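Local coordinates for protein beta-fructofuranosidase (Bifidobacterium adolescentis, PDB 6NOB) that probably hydrolyses beta-fructofuranosides such as sucrose, acting as a beta-fructofuranosidase of glycoside hydrolase family 32, at residues L17-E22 with V65-S70; I7-G12 with G77-C82; V31-G36 with I57-K62; V90-M95 with F125-N130. All coordinates share one frame; numbering follows the deposited sequence.

Contacts 1, 2 and 3 all lie between the same two four-stranded antiparallel sheets, which face each other as a small N-terminal beta sandwich at the periphery of the chain. Each joins a different pair of strands, and the three pack side by side, with centres 9 to 11 Å apart. Contacts 1 and 3 are wholly aliphatic and buried; contact 2 is mostly buried too but includes the backbone carbonyls of E10 and T11 against a leucine methyl. Contact 4 sits nearest the centre of the chain, about 17 Å from it, and is aromatic: it ties the edge strand 91-92 of the sandwich to the start of strand 127-138, in the family 32 catalytic region.

Contact 1 of 4, residues L17-E22 with V65-S70; sequences LDLFAE and VTVAAS
V67 is the one residue of 65-70 that reaches across to 17-22, and it meets two leucines there. The contact is entirely aliphatic. L17 and V67 come tip to tip: L17 CD2 lies 3.7 Å from V67 CG2, with V67 CG1 a little farther from the same methyl at 4.1 Å. With CG of L17 anti to the backbone N (chi1 174°) and chi2 at 65°, CD2 is the methyl that reaches V67. L19, two residues along the same face of the strand, instead slides past V67 in the opposite direction, and L19 CD1 stops 4.0 Å from V67 CG1. Both valine branches are thus used, CG1 shared by the two leucines and CG2 meeting L17. This is the core of a beta sandwich, strand 16-23 belonging to one sheet and strand 64-70 to the other; the CA atoms of L17 and V67 are 9.6 Å apart, so side chains alone bridge the gap. No hydrogen bond joins the two segments. L17 and L19 pair through their backbones with I57 and F55 of strand 52-58, while D18 OD2 hydrogen-bonds H54 NE2. V31, I7 and M95 crowd in around V67 from neighbouring parts of the fold.

Contact 2 of 4, residues I7-G12 with G77-C82; sequences ISVETG and GYLSEC
L79 drives one methyl, CD1, into the end of strand 5-10, where it meets a side chain and two backbone oxygens. V9 comes at it tip to tip, V9 CG1 lying 4.1 Å from L79 CD1. Closer still is the backbone: E10 O sits 3.6 Å from L79 CD1, and T11 O follows at 3.9 Å from that same methyl. These are van der Waals contacts of a methyl with carbonyl oxygens, and no hydrogen bond spans the two segments. The leucine is pitched into this place by CG standing anti to the carbonyl carbon (chi1 -72°). A second shell fixes what CD1 touches. E10 O accepts a hydrogen bond from Q105 NE2, and T11 OG1 is held by P60 O and S63 N, so the turn where the strand gives out is pinned to the loop that precedes strand 64-70. V9 pairs through its backbone with V65, and L79 with R91. In the wider fold, strand 5-10 is an outermost strand of one sheet of the N-terminal sandwich, with 64-70 beside it, whereas strand 72-80 runs inside the facing sheet between 16-23 and 91-92.

Contact 3 of 4, residues V31-G36 with I57-K62; sequences VTVADG and IAVPQK
I57 turns CG1 anti to its carbonyl carbon (chi1 -56°), carrying CD1 to V31, and this leaves CG2 anti to the backbone N, where it meets V33. Both valines in turn hold CG1 anti to their own backbone N, near -170°, which leaves CG2 of V33 facing the isoleucine. V33 CG2 lies 3.9 Å from I57 CG2, the two side chains sliding past each other in opposite directions. V31 CG1 comes within 4.0 Å of I57 CD1, and here the side chains cross at a slant. V33 stands across from V59 and leans CG2 toward I57, with V33 CG1 only loosely against V59 CG1, at 4.5 Å. The CA atoms of V33 and V59 are 8.0 Å apart, and the side chains fill the space between them. One sheet of the sandwich brings strand 30-34, between 64-70 and 40-45; the other brings 52-58, an outermost strand beside 16-23, and V59 follows just after it. A42 and H44 lie against I57, and L17 and T11 against V59. Backbone bonding stays within each sheet, as in V33 with I41 and A42, or I57 with L17. With only branched hydrocarbon groups meeting and no hydrogen bond across, what holds the sheets together here is shape fit and the exclusion of water, neither of which depends on exact bond directions.

Contact 4 of 4, residues V90-M95 with F125-N130; sequences VRYVNM and FARWMN
Y92 and F125 pass each other in opposite directions. Y92 CB stands over the centre of the F125 ring, 3.8 Å from the centroid and only 5° off the ring normal, a CH-pi contact. With CG anti to the backbone N (chi1 -171°), the tyrosine ring runs back over the F125 ring toward its CG and CB. Y92 CG still lies over the F125 face, and Y92 CD1 makes the closest approach, 3.4 Å from F125 CD2. Y92 CE1 then comes to F125 CB, 3.9 Å away, and F125 CB lies over one face of the Y92 ring, offset toward its rim. Each CB thus lies over the other's ring, while the Y92 and F125 ring planes meet obliquely, 43° apart. At the tip, Y92 OH lies 3.8 Å from R127 NH1, too far for a hydrogen bond; R127 NH1 is hydrogen-bonded to R75 O, and NH2 makes a salt bridge with D99. V90 CG2 touches the rim of the phenylalanine at CE2, near the ring plane, and H173 also meets this ring. Replacing F125 with an alanine would probably leave Y92 CB without the ring it rests on and V90 CG2 without its partner, opening a gap between the two segments. Early in strand 127-138 comes the WMNDPNG sequence, whose aspartate, as in family 32 enzymes generally, probably supplies the nucleophile on the first blade of the five-bladed propeller; the contact joins edge strand 91-92 of the N-terminal sandwich to the start of that strand.

Contact 1 of 4, residues L17-E22 with V65-S70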
# COMPACT_ATOMS: atom_id res chain seq x y z
N LEU A 17 20.14 -3.97 -19.29
CA LEU A 17 19.12 -5.01 -19.21
C LEU A 17 19.17 -5.62 -17.82
O LEU A 17 20.20 -6.17 -17.41
CB LEU A 17 19.34 -6.08 -20.28
CG LEU A 17 18.43 -7.31 -20.22
CD1 LEU A 17 16.98 -6.92 -20.49
CD2 LEU A 17 18.90 -8.37 -21.20
N ASP A 18 18.06 -5.52 -17.10
CA ASP A 18 17.96 -6.02 -15.73
C ASP A 18 17.14 -7.31 -15.71
O ASP A 18 16.03 -7.35 -16.24
CB ASP A 18 17.32 -4.97 -14.82
CG ASP A 18 18.26 -3.81 -14.52
OD1 ASP A 18 18.42 -2.94 -15.40
OD2 ASP A 18 18.83 -3.78 -13.41
N LEU A 19 17.70 -8.35 -15.09
CA LEU A 19 17.04 -9.64 -15.00
C LEU A 19 17.09 -10.14 -13.57
O LEU A 19 18.16 -10.16 -12.95
CB LEU A 19 17.70 -10.67 -15.94
CG LEU A 19 17.83 -10.28 -17.41
CD1 LEU A 19 18.57 -11.36 -18.17
CD2 LEU A 19 16.47 -10.02 -18.03
N PHE A 20 15.94 -10.54 -13.04
CA PHE A 20 15.84 -11.13 -11.70
C PHE A 20 15.67 -12.63 -11.88
O PHE A 20 14.58 -13.11 -12.22
CB PHE A 20 14.69 -10.50 -10.92
CG PHE A 20 14.90 -9.05 -10.61
CD1 PHE A 20 14.65 -8.07 -11.57
CD2 PHE A 20 15.36 -8.65 -9.36
CE1 PHE A 20 14.85 -6.73 -11.29
CE2 PHE A 20 15.56 -7.31 -9.08
CZ PHE A 20 15.31 -6.35 -10.04
N ALA A 21 16.75 -13.37 -11.67
CA ALA A 21 16.83 -14.78 -12.03
C ALA A 21 16.87 -15.67 -10.79
O ALA A 21 17.43 -15.30 -9.75
CB ALA A 21 18.06 -15.05 -12.89
N GLU A 22 16.27 -16.85 -10.93
CA GLU A 22 16.25 -17.87 -9.89
C GLU A 22 17.02 -19.08 -10.37
O GLU A 22 16.81 -19.55 -11.50
CB GLU A 22 14.81 -18.26 -9.54
CG GLU A 22 14.66 -19.08 -8.27
CD GLU A 22 13.21 -19.22 -7.84
OE1 GLU A 22 12.35 -18.51 -8.40
OE2 GLU A 22 12.93 -20.05 -6.95
N VAL A 65 19.21 -7.77 -29.79
CA VAL A 65 20.12 -8.70 -29.14
C VAL A 65 19.35 -9.94 -28.72
O VAL A 65 18.13 -9.92 -28.56
CB VAL A 65 20.82 -8.06 -27.92
CG1 VAL A 65 21.62 -6.84 -28.35
CG2 VAL A 65 19.81 -7.69 -26.86
N THR A 66 20.09 -11.03 -28.54
CA THR A 66 19.55 -12.31 -28.13
C THR A 66 20.00 -12.60 -26.70
O THR A 66 21.21 -12.61 -26.43
CB THR A 66 20.00 -13.43 -29.07
OG1 THR A 66 19.43 -13.23 -30.37
CG2 THR A 66 19.58 -14.79 -28.53
N VAL A 67 19.05 -12.82 -25.81
CA VAL A 67 19.32 -13.10 -24.40
C VAL A 67 19.10 -14.59 -24.16
O VAL A 67 18.04 -15.13 -24.50
CB VAL A 67 18.44 -12.25 -23.47
CG1 VAL A 67 18.90 -12.39 -22.03
CG2 VAL A 67 18.45 -10.79 -23.91
N ALA A 68 20.09 -15.24 -23.57
CA ALA A 68 20.07 -16.68 -23.37
C ALA A 68 20.27 -17.00 -21.90
O ALA A 68 21.18 -16.46 -21.26
CB ALA A 68 21.15 -17.37 -24.21
N ALA A 69 19.43 -17.88 -21.37
CA ALA A 69 19.52 -18.35 -19.99
C ALA A 69 19.78 -19.85 -19.98
O ALA A 69 19.25 -20.59 -20.81
CB ALA A 69 18.25 -18.03 -19.21
N SER A 70 20.60 -20.29 -19.02
CA SER A 70 20.84 -21.71 -18.83
C SER A 70 21.19 -21.93 -17.36
O SER A 70 22.03 -21.22 -16.81
CB SER A 70 21.97 -22.22 -19.73
OG SER A 70 21.94 -23.63 -19.87

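Contact 2 of 4, residues I7-G12 with G77-C82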
# COMPACT_ATOMS: atom_id res chain seq x y z
N ILE A 7 15.37 -15.39 -25.74
CA ILE A 7 14.47 -14.37 -26.23
C ILE A 7 15.26 -13.34 -27.04
O ILE A 7 16.49 -13.27 -26.96
CB ILE A 7 13.69 -13.64 -25.11
CG1 ILE A 7 14.66 -12.86 -24.21
CG2 ILE A 7 12.86 -14.62 -24.30
CD1 ILE A 7 13.97 -11.87 -23.29
N SER A 8 14.54 -12.54 -27.82
CA SER A 8 15.11 -11.45 -28.60
C SER A 8 14.56 -10.13 -28.10
O SER A 8 13.36 -10.01 -27.83
CB SER A 8 14.81 -11.63 -30.09
OG SER A 8 15.82 -11.05 -30.89
N VAL A 9 15.44 -9.13 -27.99
CA VAL A 9 15.11 -7.85 -27.35
C VAL A 9 15.66 -6.71 -28.19
O VAL A 9 16.85 -6.72 -28.55
CB VAL A 9 15.66 -7.78 -25.92
CG1 VAL A 9 15.59 -6.35 -25.38
CG2 VAL A 9 14.92 -8.73 -25.00
N GLU A 10 14.82 -5.73 -28.50
CA GLU A 10 15.25 -4.50 -29.16
C GLU A 10 15.50 -3.44 -28.10
O GLU A 10 14.60 -3.09 -27.33
CB GLU A 10 14.19 -4.02 -30.16
CG GLU A 10 13.83 -5.05 -31.20
CD GLU A 10 12.77 -4.55 -32.16
OE1 GLU A 10 13.10 -3.70 -33.01
OE2 GLU A 10 11.61 -5.00 -32.06
N THR A 11 16.73 -2.92 -28.06
CA THR A 11 17.15 -2.07 -26.95
C THR A 11 16.66 -0.64 -27.07
O THR A 11 16.45 0.03 -26.05
CB THR A 11 18.67 -2.10 -26.81
OG1 THR A 11 19.27 -1.66 -28.03
CG2 THR A 11 19.15 -3.51 -26.49
N GLY A 12 16.49 -0.14 -28.29
CA GLY A 12 16.09 1.25 -28.45
C GLY A 12 17.13 2.18 -27.87
O GLY A 12 18.33 2.05 -28.14
N GLY A 77 12.02 -8.64 -15.41
CA GLY A 77 13.07 -7.98 -16.16
C GLY A 77 12.60 -6.68 -16.77
O GLY A 77 11.40 -6.44 -16.92
N TYR A 78 13.57 -5.84 -17.13
CA TYR A 78 13.26 -4.57 -17.78
C TYR A 78 14.52 -3.98 -18.38
O TYR A 78 15.63 -4.26 -17.92
CB TYR A 78 12.60 -3.58 -16.81
CG TYR A 78 13.34 -3.39 -15.50
CD1 TYR A 78 14.43 -2.54 -15.41
CD2 TYR A 78 12.92 -4.04 -14.35
CE1 TYR A 78 15.10 -2.36 -14.22
CE2 TYR A 78 13.58 -3.87 -13.15
CZ TYR A 78 14.67 -3.02 -13.09
OH TYR A 78 15.34 -2.84 -11.90
N LEU A 79 14.34 -3.15 -19.41
CA LEU A 79 15.38 -2.28 -19.92
C LEU A 79 15.40 -0.98 -19.13
O LEU A 79 14.35 -0.49 -18.71
CB LEU A 79 15.16 -1.98 -21.40
CG LEU A 79 15.42 -3.09 -22.42
CD1 LEU A 79 14.86 -2.69 -23.78
CD2 LEU A 79 16.91 -3.40 -22.52
N SER A 80 16.59 -0.43 -18.93
CA SER A 80 16.73 0.76 -18.11
C SER A 80 17.94 1.57 -18.59
O SER A 80 18.60 1.21 -19.56
CB SER A 80 16.85 0.39 -16.63
OG SER A 80 17.08 1.53 -15.82
N GLU A 81 18.20 2.67 -17.88
CA GLU A 81 19.35 3.54 -18.13
C GLU A 81 19.29 4.20 -19.51
O GLU A 81 20.30 4.34 -20.20
CB GLU A 81 20.67 2.80 -17.94
CG GLU A 81 20.95 2.41 -16.49
CD GLU A 81 20.82 3.59 -15.54
OE1 GLU A 81 20.18 3.42 -14.48
OE2 GLU A 81 21.35 4.67 -15.85
N CYS A 82 18.10 4.61 -19.91
CA CYS A 82 17.94 5.47 -21.07
C CYS A 82 18.19 6.93 -20.68
O CYS A 82 18.43 7.25 -19.51
CB CYS A 82 16.56 5.28 -21.68
SG CYS A 82 15.20 5.88 -20.65

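Contact 3 of 4, residues V31-G36 with I57-K62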
# COMPACT_ATOMS: atom_id res chain seq x y z
N VAL A 31 23.79 -16.24 -17.87
CA VAL A 31 23.05 -15.40 -18.80
C VAL A 31 24.04 -14.83 -19.80
O VAL A 31 25.10 -14.34 -19.41
CB VAL A 31 22.28 -14.27 -18.09
CG1 VAL A 31 21.35 -13.58 -19.07
CG2 VAL A 31 21.51 -14.81 -16.90
N THR A 32 23.69 -14.89 -21.08
CA THR A 32 24.54 -14.34 -22.12
C THR A 32 23.71 -13.46 -23.05
O THR A 32 22.49 -13.60 -23.15
CB THR A 32 25.25 -15.44 -22.92
OG1 THR A 32 24.29 -16.43 -23.33
CG2 THR A 32 26.33 -16.09 -22.08
N VAL A 33 24.41 -12.54 -23.72
CA VAL A 33 23.81 -11.66 -24.72
C VAL A 33 24.66 -11.75 -25.98
O VAL A 33 25.89 -11.77 -25.91
CB VAL A 33 23.73 -10.20 -24.22
CG1 VAL A 33 22.82 -9.38 -25.13
CG2 VAL A 33 23.22 -10.15 -22.79
N ALA A 34 23.99 -11.81 -27.13
CA ALA A 34 24.66 -11.88 -28.43
C ALA A 34 24.01 -10.88 -29.38
O ALA A 34 22.82 -10.58 -29.27
CB ALA A 34 24.59 -13.29 -29.02
N ASP A 35 24.80 -10.38 -30.33
CA ASP A 35 24.31 -9.37 -31.26
C ASP A 35 23.50 -10.04 -32.37
O ASP A 35 23.21 -11.24 -32.33
CB ASP A 35 25.47 -8.51 -31.78
CG ASP A 35 26.36 -9.24 -32.79
OD1 ASP A 35 26.15 -10.45 -33.05
OD2 ASP A 35 27.28 -8.59 -33.32
N GLY A 36 23.13 -9.26 -33.39
CA GLY A 36 22.27 -9.77 -34.44
C GLY A 36 22.86 -10.92 -35.22
O GLY A 36 22.13 -11.79 -35.70
N ILE A 57 23.02 -5.96 -16.99
CA ILE A 57 23.91 -6.24 -18.10
C ILE A 57 23.89 -5.07 -19.06
O ILE A 57 22.82 -4.60 -19.46
CB ILE A 57 23.51 -7.54 -18.82
CG1 ILE A 57 23.47 -8.70 -17.82
CG2 ILE A 57 24.46 -7.84 -19.96
CD1 ILE A 57 22.59 -9.85 -18.26
N ALA A 58 25.08 -4.59 -19.43
CA ALA A 58 25.19 -3.53 -20.42
C ALA A 58 24.83 -4.07 -21.80
O ALA A 58 25.32 -5.12 -22.22
CB ALA A 58 26.60 -2.95 -20.43
N VAL A 59 23.96 -3.35 -22.51
CA VAL A 59 23.54 -3.72 -23.86
C VAL A 59 23.71 -2.52 -24.77
O VAL A 59 23.58 -1.38 -24.32
CB VAL A 59 22.09 -4.23 -23.87
CG1 VAL A 59 21.96 -5.50 -23.04
CG2 VAL A 59 21.14 -3.15 -23.34
N PRO A 60 24.02 -2.72 -26.05
CA PRO A 60 24.17 -1.59 -26.96
C PRO A 60 22.83 -1.01 -27.38
O PRO A 60 21.83 -1.72 -27.52
CB PRO A 60 24.90 -2.19 -28.17
CG PRO A 60 24.47 -3.62 -28.16
CD PRO A 60 24.36 -4.00 -26.71
N GLN A 61 22.82 0.31 -27.59
CA GLN A 61 21.62 1.00 -28.02
C GLN A 61 21.27 0.63 -29.46
O GLN A 61 22.12 0.22 -30.25
CB GLN A 61 21.79 2.51 -27.90
CG GLN A 61 21.85 3.03 -26.48
CD GLN A 61 22.22 4.50 -26.44
OE1 GLN A 61 23.27 4.90 -26.95
NE2 GLN A 61 21.37 5.31 -25.83
N LYS A 62 19.99 0.80 -29.79
CA LYS A 62 19.49 0.68 -31.16
C LYS A 62 19.87 -0.65 -31.80
O LYS A 62 20.28 -0.72 -32.97
CB LYS A 62 19.98 1.85 -32.02
CG LYS A 62 19.50 3.20 -31.53
CD LYS A 62 20.23 4.33 -32.24

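Contact 4 of 4, residues V90-M95 with F125-N130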
# COMPACT_ATOMS: atom_id res chain seq x y z
N VAL A 90 11.36 2.66 -17.25
CA VAL A 90 11.87 1.39 -17.74
C VAL A 90 10.86 0.78 -18.70
O VAL A 90 9.70 1.21 -18.75
CB VAL A 90 12.18 0.42 -16.58
CG1 VAL A 90 13.24 1.01 -15.66
CG2 VAL A 90 10.91 0.08 -15.81
N ARG A 91 11.28 -0.21 -19.47
CA ARG A 91 10.40 -0.97 -20.34
C ARG A 91 10.52 -2.44 -19.98
O ARG A 91 11.62 -3.00 -19.97
CB ARG A 91 10.75 -0.76 -21.82
CG ARG A 91 10.56 0.66 -22.31
CD ARG A 91 9.14 1.16 -22.11
NE ARG A 91 8.91 2.43 -22.79
CZ ARG A 91 9.18 3.62 -22.27
N TYR A 92 9.38 -3.06 -19.67
CA TYR A 92 9.39 -4.43 -19.17
C TYR A 92 9.93 -5.40 -20.21
O TYR A 92 9.68 -5.25 -21.42
CB TYR A 92 7.98 -4.84 -18.75
CG TYR A 92 7.92 -6.16 -18.02
CD1 TYR A 92 8.40 -6.27 -16.72
CD2 TYR A 92 7.41 -7.29 -18.64
CE1 TYR A 92 8.36 -7.48 -16.05
CE2 TYR A 92 7.36 -8.50 -17.97
CZ TYR A 92 7.84 -8.59 -16.68
OH TYR A 92 7.80 -9.79 -16.02
N VAL A 93 10.68 -6.39 -19.74
CA VAL A 93 11.20 -7.47 -20.57
C VAL A 93 10.70 -8.79 -19.99
O VAL A 93 10.88 -9.06 -18.80
CB VAL A 93 12.74 -7.46 -20.64
CG1 VAL A 93 13.26 -8.71 -21.33
CG2 VAL A 93 13.22 -6.21 -21.37
N ASN A 94 10.05 -9.59 -20.83
CA ASN A 94 9.43 -10.85 -20.40
C ASN A 94 10.35 -12.00 -20.79
O ASN A 94 10.40 -12.40 -21.96
CB ASN A 94 8.05 -11.01 -21.02
CG ASN A 94 7.47 -12.40 -20.81
OD1 ASN A 94 7.77 -13.08 -19.83
ND2 ASN A 94 6.64 -12.83 -21.76
N MET A 95 11.07 -12.54 -19.81
CA MET A 95 11.85 -13.75 -20.00
C MET A 95 11.36 -14.87 -19.09
O MET A 95 12.10 -15.82 -18.82
CB MET A 95 13.34 -13.48 -19.76
CG MET A 95 14.26 -14.37 -20.58
SD MET A 95 15.99 -13.89 -20.48
CE MET A 95 16.74 -15.23 -21.41
N PHE A 125 4.03 -4.44 -13.08
CA PHE A 125 3.90 -5.22 -14.30
C PHE A 125 3.34 -6.60 -14.01
O PHE A 125 2.40 -7.06 -14.67
CB PHE A 125 5.26 -5.33 -15.00
CG PHE A 125 5.82 -4.03 -15.49
CD1 PHE A 125 5.08 -3.21 -16.33
CD2 PHE A 125 7.09 -3.62 -15.11
CE1 PHE A 125 5.59 -2.02 -16.78
CE2 PHE A 125 7.61 -2.42 -15.56
CZ PHE A 125 6.86 -1.62 -16.40
N ALA A 126 3.92 -7.28 -13.02
CA ALA A 126 3.50 -8.61 -12.61
C ALA A 126 4.07 -8.85 -11.21
O ALA A 126 4.63 -7.95 -10.59
CB ALA A 126 3.96 -9.66 -13.62
N ARG A 127 3.93 -10.09 -10.73
CA ARG A 127 4.46 -10.52 -9.44
C ARG A 127 3.76 -9.81 -8.28
O ARG A 127 2.65 -9.30 -8.44
CB ARG A 127 5.98 -10.32 -9.38
CG ARG A 127 6.73 -10.80 -10.63
CD ARG A 127 6.70 -12.31 -10.80
NE ARG A 127 5.55 -12.78 -11.57
CZ ARG A 127 5.51 -12.83 -12.90
NH1 ARG A 127 6.55 -12.43 -13.62
NH2 ARG A 127 4.42 -13.27 -13.52
N TRP A 128 4.41 -9.76 -7.12
CA TRP A 128 3.77 -9.37 -5.86
C TRP A 128 4.16 -7.97 -5.44
O TRP A 128 5.32 -7.56 -5.57
CB TRP A 128 4.13 -10.36 -4.74
CG TRP A 128 3.80 -9.87 -3.35
CD1 TRP A 128 4.55 -9.02 -2.58
CD2 TRP A 128 2.66 -10.24 -2.56
NE1 TRP A 128 3.93 -8.82 -1.37
CE2 TRP A 128 2.78 -9.56 -1.33
CE3 TRP A 128 1.56 -11.06 -2.77
CZ2 TRP A 128 1.83 -9.68 -0.32
CZ3 TRP A 128 0.61 -11.18 -1.77
CH2 TRP A 128 0.76 -10.50 -0.55
N MET A 129 3.20 -7.24 -4.87
CA MET A 129 3.42 -5.92 -4.29
C MET A 129 2.53 -5.75 -3.07
O MET A 129 1.37 -6.16 -3.09
CB MET A 129 3.13 -4.81 -5.31
CG MET A 129 3.04 -3.41 -4.70
SD MET A 129 2.54 -2.14 -5.87
CE MET A 129 0.78 -2.43 -5.97
N ASN A 130 3.07 -5.15 -2.00
CA ASN A 130 2.19 -4.69 -0.92
C ASN A 130 2.41 -3.22 -0.57
O ASN A 130 2.07 -2.34 -1.37
CB ASN A 130 2.30 -5.59 0.33
CG ASN A 130 3.71 -5.99 0.70
OD1 ASN A 130 4.40 -6.66 -0.06
ND2 ASN A 130 4.13 -5.62 1.90